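Local coordinates for protein putative laminarinase (Phanerochaete chrysosporium, PDB 2W39) that probably hydrolyses beta-1,3-linked glucans such as laminarin, and the related glucan lichenin, as an extracellular family 16 glycoside hydrolase, at residues A[127-133]-A[163-169]. Numbering follows the deposited sequence. Where two conformers were deposited one is given.
Sequences PNAMTLH and TGCGVQA. With LGC (D-glucono-1,5-lactone), chain D; BGC (beta-D-glucopyranose), chain B.
Strands 129-133 and 165-168 run antiparallel (168°, axes 4.5 Å apart), hydrogen-bonded pairs Met130–Val167 and Leu132–Cys165 alternating with non-hydrogen-bonded Ala129–Gln168 and Thr131–Gly166. Met130 N donates to Val167 O (2.9 Å) and Val167 N to Met130 O (2.8 Å); Leu132 and Cys165 repeat the exchange, and Ala169 N to Asn128 O (2.9 Å) extends it past the strand. Met130, flexible and apolar (chi1 and chi3 m, chi2 141°), turns its end toward 163-169, so that CE lies 3.9 Å from Ala169 CB, a small methyl that leaves room for it. On the face carrying Met130, Leu132, Cys165 and Val167, Cys165 SG, disulfide-bonded to Cys155, touches Leu132 CB (3.6 Å). Gly164, at positive phi, lies against one face of the His133 ring: a CB would clash with Leu132 O and Thr131 CG2; without one, CA makes a CH-pi contact (4.2 Å to the centroid). Over the opposite face lies O2 of the sugar, modelled as lactone or glucose in one site; His133 NE2 is 2.8 Å from lactone O1, and ND1 is hydrogen-bonded to Asn162 OD1. The apolar face packs on strand 229-232 while His133 meets the sugar, as in the curved GH16 beta-sandwich (jelly roll), whose concave sheet lines the glucan cleft.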
loop_
_atom_site.group_PDB
_atom_site.type_symbol
_atom_site.label_atom_id
_atom_site.label_comp_id
_atom_site.label_asym_id
_atom_site.label_seq_id
_atom_site.Cartn_x
_atom_site.Cartn_y
_atom_site.Cartn_z
ATOM N N PRO A 127 3.650 0.501 -13.464
ATOM C CA PRO A 127 3.244 1.514 -12.497
ATOM C C PRO A 127 2.506 0.954 -11.285
ATOM O O PRO A 127 2.187 -0.234 -11.197
ATOM C CB PRO A 127 2.297 2.381 -13.317
ATOM C CG PRO A 127 1.598 1.392 -14.186
ATOM C CD PRO A 127 2.659 0.382 -14.557
ATOM N N ASN A 128 2.224 1.852 -10.351
ATOM C CA ASN A 128 1.412 1.543 -9.189
ATOM C C ASN A 128 0.009 1.123 -9.616
ATOM O O ASN A 128 -0.522 1.623 -10.606
ATOM C CB ASN A 128 1.294 2.784 -8.307
ATOM C CG ASN A 128 0.642 2.479 -6.983
ATOM O OD1 ASN A 128 1.100 1.598 -6.270
ATOM N ND2 ASN A 128 -0.446 3.175 -6.665
ATOM N N ALA A 129 -0.568 0.229 -8.828
ATOM C CA ALA A 129 -1.965 -0.178 -8.994
ATOM C C ALA A 129 -2.758 0.263 -7.764
ATOM O O ALA A 129 -2.308 0.058 -6.633
ATOM C CB ALA A 129 -2.068 -1.689 -9.176
ATOM N N MET A 130 -3.952 0.807 -8.003
ATOM C CA MET A 130 -4.894 1.223 -6.968
ATOM C C MET A 130 -6.171 0.436 -7.242
ATOM O O MET A 130 -6.679 0.454 -8.364
ATOM C CB MET A 130 -5.127 2.725 -7.060
ATOM C CG MET A 130 -3.826 3.494 -6.740
ATOM S SD MET A 130 -3.520 4.959 -7.758
ATOM C CE MET A 130 -3.272 4.179 -9.371
ATOM N N THR A 131 -6.669 -0.283 -6.235
ATOM C CA THR A 131 -7.649 -1.345 -6.474
ATOM C C THR A 131 -8.624 -1.427 -5.320
ATOM O O THR A 131 -8.230 -1.318 -4.152
ATOM C CB THR A 131 -6.910 -2.695 -6.598
ATOM O OG1 THR A 131 -5.855 -2.582 -7.559
ATOM C CG2 THR A 131 -7.832 -3.806 -7.028
ATOM N N LEU A 132 -9.894 -1.674 -5.651
ATOM C CA LEU A 132 -10.853 -2.057 -4.612
ATOM C C LEU A 132 -11.156 -3.540 -4.699
ATOM O O LEU A 132 -11.247 -4.107 -5.801
ATOM C CB LEU A 132 -12.185 -1.314 -4.729
ATOM C CG LEU A 132 -12.134 0.200 -4.875
ATOM C CD1 LEU A 132 -13.534 0.767 -4.823
ATOM C CD2 LEU A 132 -11.254 0.865 -3.829
ATOM N N HIS A 133 -11.339 -4.159 -3.540
ATOM C CA HIS A 133 -11.837 -5.536 -3.445
ATOM C C HIS A 133 -13.055 -5.496 -2.543
ATOM O O HIS A 133 -12.986 -4.963 -1.436
ATOM C CB HIS A 133 -10.795 -6.457 -2.801
ATOM C CG HIS A 133 -9.469 -6.479 -3.489
ATOM N ND1 HIS A 133 -8.964 -7.604 -4.099
ATOM C CD2 HIS A 133 -8.517 -5.524 -3.622
ATOM C CE1 HIS A 133 -7.767 -7.337 -4.596
ATOM N NE2 HIS A 133 -7.476 -6.080 -4.325
ATOM N N THR A 163 -9.196 -10.317 -8.419
ATOM C CA THR A 163 -8.323 -9.268 -8.943
ATOM C C THR A 163 -8.729 -7.933 -8.310
ATOM O O THR A 163 -7.903 -7.026 -8.211
ATOM C CB THR A 163 -8.408 -9.081 -10.464
ATOM O OG1 THR A 163 -9.732 -8.687 -10.825
ATOM C CG2 THR A 163 -8.027 -10.358 -11.202
ATOM N N GLY A 164 -10.003 -7.805 -7.924
ATOM C CA GLY A 164 -10.555 -6.483 -7.590
ATOM C C GLY A 164 -10.729 -5.626 -8.837
ATOM O O GLY A 164 -10.403 -6.060 -9.958
ATOM N N CYS A 165 -11.234 -4.402 -8.650
ATOM C CA CYS A 165 -11.322 -3.438 -9.747
ATOM C C CYS A 165 -10.165 -2.457 -9.613
ATOM O O CYS A 165 -10.051 -1.754 -8.611
ATOM C CB CYS A 165 -12.654 -2.695 -9.737
ATOM S SG CYS A 165 -13.049 -1.894 -8.148
ATOM N N GLY A 166 -9.279 -2.484 -10.599
ATOM C CA GLY A 166 -7.984 -1.806 -10.518
ATOM C C GLY A 166 -7.825 -0.650 -11.480
ATOM O O GLY A 166 -8.483 -0.596 -12.527
ATOM N N VAL A 167 -6.906 0.241 -11.130
ATOM C CA VAL A 167 -6.500 1.353 -11.962
ATOM C C VAL A 167 -4.984 1.423 -11.890
ATOM O O VAL A 167 -4.404 1.382 -10.797
ATOM C CB VAL A 167 -7.099 2.688 -11.458
ATOM C CG1 VAL A 167 -6.571 3.883 -12.270
ATOM C CG2 VAL A 167 -8.631 2.651 -11.509
ATOM N N GLN A 168 -4.345 1.543 -13.055
ATOM C CA GLN A 168 -2.894 1.718 -13.151
ATOM C C GLN A 168 -2.547 3.205 -13.208
ATOM O O GLN A 168 -3.120 3.943 -14.017
ATOM C CB GLN A 168 -2.369 1.028 -14.418
ATOM C CG GLN A 168 -2.666 -0.463 -14.502
ATOM C CD GLN A 168 -1.670 -1.306 -13.740
ATOM O OE1 GLN A 168 -2.020 -1.967 -12.755
ATOM N NE2 GLN A 168 -0.416 -1.301 -14.197
ATOM N N ALA A 169 -1.607 3.652 -12.373
ATOM C CA ALA A 169 -1.130 5.037 -12.443
ATOM C C ALA A 169 -0.483 5.325 -13.802
ATOM O O ALA A 169 0.060 4.411 -14.432
ATOM C CB ALA A 169 -0.156 5.330 -11.335
HETATM C C1 LGC D . -4.777 -7.408 -2.073
HETATM C C2 LGC D . -5.274 -8.624 -1.350
HETATM O O5 LGC D . -3.850 -6.448 -1.475
HETATM O O1 LGC D . -5.143 -7.202 -3.220
HETATM O O2 LGC D . -6.714 -8.668 -1.369
HETATM C C3 LGC D . -4.723 -8.671 0.081
HETATM O O3 LGC D . -4.806 -10.012 0.593
HETATM C C4 LGC D . -3.278 -8.174 0.104
HETATM O O4 LGC D . -2.655 -8.451 1.354
HETATM C C5 LGC D . -3.319 -6.674 -0.161
HETATM C C6 LGC D . -1.974 -5.957 -0.073
HETATM O O6 LGC D . -0.983 -6.542 -0.930
HETATM C C2 BGC B . -4.964 -8.526 -1.664
HETATM C C3 BGC B . -4.714 -8.608 -0.156
HETATM C C4 BGC B . -3.279 -8.191 0.118
HETATM C C5 BGC B . -3.186 -6.707 -0.204
HETATM C C6 BGC B . -1.810 -6.146 0.131
HETATM C C1 BGC B . -4.320 -7.317 -2.374
HETATM O O1 BGC B . -3.586 -7.779 -3.523
HETATM O O2 BGC B . -6.379 -8.526 -1.915
HETATM O O3 BGC B . -4.976 -9.934 0.338
HETATM O O4 BGC B . -2.921 -8.429 1.478
HETATM O O5 BGC B . -3.452 -6.467 -1.596
HETATM O O6 BGC B . -0.897 -6.441 -0.933
HETATM O O HOH W 1 1.736 -2.456 -13.053
#